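PDB 3PGB: amine oxidase from Emericella nidulans, which probably oxidises primary amines as a copper- and topaquinone-dependent amine oxidase, a dimer with one topaquinone cofactor in each subunit. Local coordinates for residues 415-429 / 440-452. Residues are numbered along the deposited sequence; the frame is centred on the assembly and turned at random.
Sequences LLKGYDCPSYASYLN and THVDSLCLFEFDA. With NAG (2-acetamido-2-deoxy-beta-D-glucopyranose), chain H.
Pro-422 sets its CD over the centre of one face of the Phe-448 ring, the two side chains crossing at about a right angle. This CH-pi contact, with CD 3.5 Å from the ring centroid, packs a loop onto an antiparallel beta hairpin of the copper amine oxidase enzyme domain. With chi1 at 60°, Phe-448 CG stands on the side flanked by both N and C of its own backbone, and the ring is turned under the proline. Ala-425 CB packs on Phe-448 CB. Beside them the disulfide Cys-421 to Cys-446 ties the loop before the first strand to the second. Its chi3 of -90° is relaxed. Cys-446 CB also meets Tyr-427 CE2 (3.6 Å). On the other face of the hairpin, Leu-428 packs against Leu-445 and Leu-447, and Leu-447 continues onto Phe-473 and Leu-475 of the next strand.

Ser-426 and Leu-447 form a hydrogen-bonded pair, whereas Tyr-427 and Cys-446 form a non-hydrogen-bonded one. A classic beta bulge interrupts the pairing where two residues, Ser-444 and Leu-445, stand opposite the single Leu-428. Toward one end, Tyr-424 OH donates to Glu-449 O (2.6 Å), which meets the phenol at its ring edge. Toward the other, Lys-417 reaches past a face of the Tyr-427 ring to form a salt bridge from NZ to Asp-443 OD1 (2.7 Å). The glycosylated Asn-429 carries the sugar on ND2, while its OD1 accepts a hydrogen bond from Asp-443 N at 3.0 Å.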
loop_
_atom_site.group_PDB
_atom_site.type_symbol
_atom_site.label_atom_id
_atom_site.label_comp_id
_atom_site.label_asym_id
_atom_site.label_seq_id
_atom_site.Cartn_x
_atom_site.Cartn_y
_atom_site.Cartn_z
ATOM N N LEU A 415 5.098 23.009 -8.862
ATOM C CA LEU A 415 3.935 22.124 -8.796
ATOM C C LEU A 415 2.667 22.863 -9.216
ATOM O O LEU A 415 2.565 24.079 -9.042
ATOM C CB LEU A 415 3.772 21.594 -7.370
ATOM C CG LEU A 415 4.982 20.846 -6.807
ATOM C CD1 LEU A 415 4.724 20.397 -5.379
ATOM C CD2 LEU A 415 5.325 19.649 -7.685
ATOM N N LEU A 416 1.705 22.138 -9.779
ATOM C CA LEU A 416 0.393 22.719 -10.045
ATOM C C LEU A 416 -0.397 22.680 -8.749
ATOM O O LEU A 416 -0.712 21.606 -8.233
ATOM C CB LEU A 416 -0.350 21.964 -11.147
ATOM C CG LEU A 416 0.264 22.007 -12.551
ATOM C CD1 LEU A 416 -0.721 21.445 -13.562
ATOM C CD2 LEU A 416 0.672 23.423 -12.959
ATOM N N LYS A 417 -0.708 23.860 -8.221
ATOM C CA LYS A 417 -1.394 23.972 -6.938
ATOM C C LYS A 417 -2.811 23.445 -7.052
ATOM O O LYS A 417 -3.481 23.685 -8.044
ATOM C CB LYS A 417 -1.399 25.420 -6.458
ATOM C CG LYS A 417 -0.022 25.921 -6.096
ATOM C CD LYS A 417 0.054 27.430 -6.019
ATOM C CE LYS A 417 1.428 27.865 -5.544
ATOM N NZ LYS A 417 2.040 28.852 -6.464
ATOM N N GLY A 418 -3.241 22.696 -6.042
ATOM C CA GLY A 418 -4.555 22.060 -6.050
ATOM C C GLY A 418 -4.593 20.714 -6.760
ATOM O O GLY A 418 -5.572 19.980 -6.625
ATOM N N TYR A 419 -3.540 20.382 -7.512
ATOM C CA TYR A 419 -3.490 19.131 -8.262
ATOM C C TYR A 419 -2.362 18.231 -7.767
ATOM O O TYR A 419 -2.610 17.116 -7.322
ATOM C CB TYR A 419 -3.374 19.415 -9.766
ATOM C CG TYR A 419 -4.680 19.905 -10.361
ATOM C CD1 TYR A 419 -5.140 21.192 -10.107
ATOM C CD2 TYR A 419 -5.473 19.073 -11.151
ATOM C CE1 TYR A 419 -6.342 21.644 -10.632
ATOM C CE2 TYR A 419 -6.680 19.522 -11.685
ATOM C CZ TYR A 419 -7.104 20.810 -11.418
ATOM O OH TYR A 419 -8.295 21.277 -11.927
ATOM N N ASP A 420 -1.129 18.721 -7.832
ATOM C CA ASP A 420 0.020 17.991 -7.303
ATOM C C ASP A 420 -0.044 17.881 -5.782
ATOM O O ASP A 420 0.368 16.873 -5.221
ATOM C CB ASP A 420 1.327 18.671 -7.720
ATOM C CG ASP A 420 1.685 18.407 -9.173
ATOM O OD1 ASP A 420 1.611 17.237 -9.601
ATOM O OD2 ASP A 420 2.050 19.365 -9.884
ATOM N N CYS A 421 -0.531 18.934 -5.126
ATOM C CA CYS A 421 -0.799 18.922 -3.686
ATOM C C CYS A 421 -2.131 19.641 -3.442
ATOM O O CYS A 421 -2.636 20.313 -4.333
ATOM C CB CYS A 421 0.320 19.624 -2.899
ATOM S SG CYS A 421 2.015 19.382 -3.523
ATOM N N PRO A 422 -2.703 19.506 -2.235
ATOM C CA PRO A 422 -3.878 20.304 -1.896
ATOM C C PRO A 422 -3.641 21.813 -2.011
ATOM O O PRO A 422 -2.508 22.287 -1.873
ATOM C CB PRO A 422 -4.158 19.915 -0.445
ATOM C CG PRO A 422 -3.633 18.527 -0.328
ATOM C CD PRO A 422 -2.414 18.493 -1.203
ATOM N N SER A 423 -4.718 22.545 -2.268
ATOM C CA SER A 423 -4.674 23.990 -2.498
ATOM C C SER A 423 -4.160 24.810 -1.304
ATOM O O SER A 423 -3.548 25.858 -1.490
ATOM C CB SER A 423 -6.078 24.475 -2.889
ATOM O OG SER A 423 -7.065 23.908 -2.031
ATOM N N TYR A 424 -4.418 24.327 -0.093
ATOM C CA TYR A 424 -4.023 25.020 1.143
ATOM C C TYR A 424 -2.594 24.698 1.606
ATOM O O TYR A 424 -2.140 25.226 2.626
ATOM C CB TYR A 424 -5.001 24.689 2.275
ATOM C CG TYR A 424 -5.078 23.213 2.587
ATOM C CD1 TYR A 424 -4.207 22.627 3.496
ATOM C CD2 TYR A 424 -6.013 22.397 1.953
ATOM C CE1 TYR A 424 -4.274 21.271 3.773
ATOM C CE2 TYR A 424 -6.085 21.037 2.222
ATOM C CZ TYR A 424 -5.215 20.484 3.129
ATOM O OH TYR A 424 -5.277 19.144 3.404
ATOM N N ALA A 425 -1.897 23.824 0.880
ATOM C CA ALA A 425 -0.516 23.480 1.199
ATOM C C ALA A 425 0.377 24.721 1.189
ATOM O O ALA A 425 0.159 25.639 0.400
ATOM C CB ALA A 425 0.012 22.458 0.203
ATOM N N SER A 426 1.368 24.759 2.078
ATOM C CA SER A 426 2.412 25.772 1.979
ATOM C C SER A 426 3.470 25.238 1.018
ATOM O O SER A 426 3.697 24.035 0.938
ATOM C CB SER A 426 2.997 26.139 3.349
ATOM O OG SER A 426 3.757 25.090 3.904
ATOM N N TYR A 427 4.079 26.145 0.265
ATOM C CA TYR A 427 4.968 25.786 -0.827
ATOM C C TYR A 427 6.305 26.471 -0.636
ATOM O O TYR A 427 6.361 27.697 -0.547
ATOM C CB TYR A 427 4.371 26.228 -2.165
ATOM C CG TYR A 427 3.166 25.429 -2.605
ATOM C CD1 TYR A 427 1.886 25.789 -2.211
ATOM C CD2 TYR A 427 3.310 24.311 -3.425
ATOM C CE1 TYR A 427 0.773 25.052 -2.615
ATOM C CE2 TYR A 427 2.203 23.566 -3.837
ATOM C CZ TYR A 427 0.935 23.939 -3.429
ATOM O OH TYR A 427 -0.175 23.206 -3.832
ATOM N N LEU A 428 7.377 25.683 -0.572
ATOM C CA LEU A 428 8.729 26.225 -0.496
ATOM C C LEU A 428 9.373 26.239 -1.878
ATOM O O LEU A 428 8.896 25.584 -2.807
ATOM C CB LEU A 428 9.588 25.403 0.463
ATOM C CG LEU A 428 9.134 25.382 1.918
ATOM C CD1 LEU A 428 9.925 24.343 2.709
ATOM C CD2 LEU A 428 9.275 26.771 2.543
ATOM N N ASN A 429 10.452 27.005 -1.999
ATOM C CA ASN A 429 11.269 27.018 -3.207
ATOM C C ASN A 429 12.391 25.988 -3.121
ATOM O O ASN A 429 12.736 25.502 -2.039
ATOM C CB ASN A 429 11.907 28.395 -3.406
ATOM C CG ASN A 429 10.928 29.442 -3.889
ATOM O OD1 ASN A 429 9.782 29.142 -4.224
ATOM N ND2 ASN A 429 11.392 30.698 -3.929
ATOM N N THR A 440 15.915 29.036 -9.854
ATOM C CA THR A 440 14.989 28.805 -8.753
ATOM C C THR A 440 13.684 28.246 -9.311
ATOM O O THR A 440 13.085 28.834 -10.213
ATOM C CB THR A 440 14.716 30.100 -7.951
ATOM O OG1 THR A 440 15.900 30.479 -7.236
ATOM C CG2 THR A 440 13.571 29.898 -6.950
ATOM N N HIS A 441 13.278 27.091 -8.787
ATOM C CA HIS A 441 11.974 26.511 -9.071
ATOM C C HIS A 441 11.015 26.984 -7.992
ATOM O O HIS A 441 11.069 26.513 -6.851
ATOM C CB HIS A 441 12.036 24.981 -9.061
ATOM C CG HIS A 441 12.828 24.399 -10.188
ATOM N ND1 HIS A 441 12.660 24.797 -11.500
ATOM C CD2 HIS A 441 13.785 23.441 -10.203
ATOM C CE1 HIS A 441 13.484 24.112 -12.273
ATOM N NE2 HIS A 441 14.174 23.279 -11.512
ATOM N N VAL A 442 10.144 27.921 -8.354
ATOM C CA VAL A 442 9.228 28.517 -7.394
ATOM C C VAL A 442 8.183 27.492 -6.996
ATOM O O VAL A 442 7.631 26.823 -7.855
ATOM C CB VAL A 442 8.526 29.759 -7.980
ATOM C CG1 VAL A 442 7.453 30.278 -7.016
ATOM C CG2 VAL A 442 9.543 30.841 -8.286
ATOM N N ASP A 443 7.929 27.366 -5.697
ATOM C CA ASP A 443 6.877 26.491 -5.199
ATOM C C ASP A 443 6.997 25.098 -5.808
ATOM O O ASP A 443 6.082 24.603 -6.479
ATOM C CB ASP A 443 5.503 27.098 -5.488
ATOM C CG ASP A 443 5.313 28.461 -4.841
ATOM O OD1 ASP A 443 4.464 29.233 -5.334
ATOM O OD2 ASP A 443 6.000 28.765 -3.843
ATOM N N SER A 444 8.152 24.484 -5.572
ATOM C CA SER A 444 8.440 23.133 -6.044
ATOM C C SER A 444 8.384 22.095 -4.915
ATOM O O SER A 444 8.218 20.916 -5.187
ATOM C CB SER A 444 9.797 23.096 -6.741
ATOM O OG SER A 444 10.726 23.942 -6.092
ATOM N N LEU A 445 8.541 22.520 -3.665
ATOM C CA LEU A 445 8.223 21.662 -2.520
ATOM C C LEU A 445 6.839 22.045 -2.017
ATOM O O LEU A 445 6.441 23.207 -2.119
ATOM C CB LEU A 445 9.223 21.840 -1.378
ATOM C CG LEU A 445 10.653 21.345 -1.576
ATOM C CD1 LEU A 445 11.513 21.716 -0.370
ATOM C CD2 LEU A 445 10.695 19.837 -1.824
ATOM N N CYS A 446 6.105 21.081 -1.477
ATOM C CA CYS A 446 4.871 21.402 -0.778
ATOM C C CYS A 446 4.795 20.691 0.568
ATOM O O CYS A 446 5.402 19.632 0.775
ATOM C CB CYS A 446 3.644 21.113 -1.651
ATOM S SG CYS A 446 3.208 19.394 -1.867
ATOM N N LEU A 447 4.071 21.318 1.487
ATOM C CA LEU A 447 3.903 20.822 2.839
ATOM C C LEU A 447 2.422 20.902 3.135
ATOM O O LEU A 447 1.801 21.926 2.860
ATOM C CB LEU A 447 4.668 21.702 3.833
ATOM C CG LEU A 447 6.198 21.707 3.773
ATOM C CD1 LEU A 447 6.764 22.780 4.685
ATOM C CD2 LEU A 447 6.751 20.333 4.148
ATOM N N PHE A 448 1.848 19.843 3.693
ATOM C CA PHE A 448 0.442 19.883 4.045
ATOM C C PHE A 448 0.006 18.779 4.989
ATOM O O PHE A 448 0.527 17.662 4.956
ATOM C CB PHE A 448 -0.431 19.827 2.783
ATOM C CG PHE A 448 -0.223 18.594 1.953
ATOM C CD1 PHE A 448 0.796 18.536 1.016
ATOM C CD2 PHE A 448 -1.051 17.489 2.109
ATOM C CE1 PHE A 448 0.988 17.400 0.245
ATOM C CE2 PHE A 448 -0.862 16.351 1.342
ATOM C CZ PHE A 448 0.158 16.307 0.409
ATOM N N GLU A 449 -0.971 19.117 5.823
ATOM C CA GLU A 449 -1.738 18.118 6.549
ATOM C C GLU A 449 -2.803 17.516 5.630
ATOM O O GLU A 449 -3.259 18.155 4.680
ATOM C CB GLU A 449 -2.411 18.733 7.770
ATOM C CG GLU A 449 -1.495 18.945 8.945
ATOM C CD GLU A 449 -2.280 19.139 10.222
ATOM O OE1 GLU A 449 -3.239 19.936 10.197
ATOM O OE2 GLU A 449 -1.959 18.489 11.240
ATOM N N PHE A 450 -3.198 16.286 5.921
ATOM C CA PHE A 450 -4.227 15.618 5.139
ATOM C C PHE A 450 -4.993 14.670 6.037
ATOM O O PHE A 450 -4.399 13.836 6.710
ATOM C CB PHE A 450 -3.596 14.859 3.964
ATOM C CG PHE A 450 -4.581 14.428 2.920
ATOM C CD1 PHE A 450 -4.865 15.248 1.835
ATOM C CD2 PHE A 450 -5.228 13.204 3.021
ATOM C CE1 PHE A 450 -5.779 14.853 0.870
ATOM C CE2 PHE A 450 -6.146 12.801 2.056
ATOM C CZ PHE A 450 -6.419 13.623 0.981
ATOM N N ASP A 451 -6.313 14.830 6.070
ATOM C CA ASP A 451 -7.184 13.944 6.837
ATOM C C ASP A 451 -7.453 12.703 5.999
ATOM O O ASP A 451 -8.199 12.763 5.029
ATOM C CB ASP A 451 -8.492 14.652 7.182
ATOM C CG ASP A 451 -9.406 13.814 8.062
ATOM O OD1 ASP A 451 -10.492 14.310 8.421
ATOM O OD2 ASP A 451 -9.056 12.671 8.403
ATOM N N ALA A 452 -6.832 11.586 6.378
ATOM C CA ALA A 452 -6.934 10.336 5.622
ATOM C C ALA A 452 -8.380 9.899 5.493
ATOM O O ALA A 452 -9.193 10.158 6.384
ATOM C CB ALA A 452 -6.120 9.246 6.289
HETATM C C1 NAG H . 10.678 31.875 -4.372
HETATM C C2 NAG H . 10.292 32.806 -3.229
HETATM C C3 NAG H . 9.695 34.125 -3.736
HETATM C C4 NAG H . 10.543 34.742 -4.846
HETATM C C5 NAG H . 10.854 33.687 -5.896
HETATM C C6 NAG H . 11.757 34.226 -7.001
HETATM C C7 NAG H . 9.371 32.327 -1.020
HETATM C C8 NAG H . 8.364 31.553 -0.213
HETATM N N2 NAG H . 9.368 32.124 -2.338
HETATM O O3 NAG H . 9.628 35.042 -2.671
HETATM O O4 NAG H . 9.873 35.841 -5.431
HETATM O O5 NAG H . 11.504 32.606 -5.256
HETATM O O6 NAG H . 13.029 34.511 -6.463
HETATM O O7 NAG H . 10.151 33.103 -0.467
#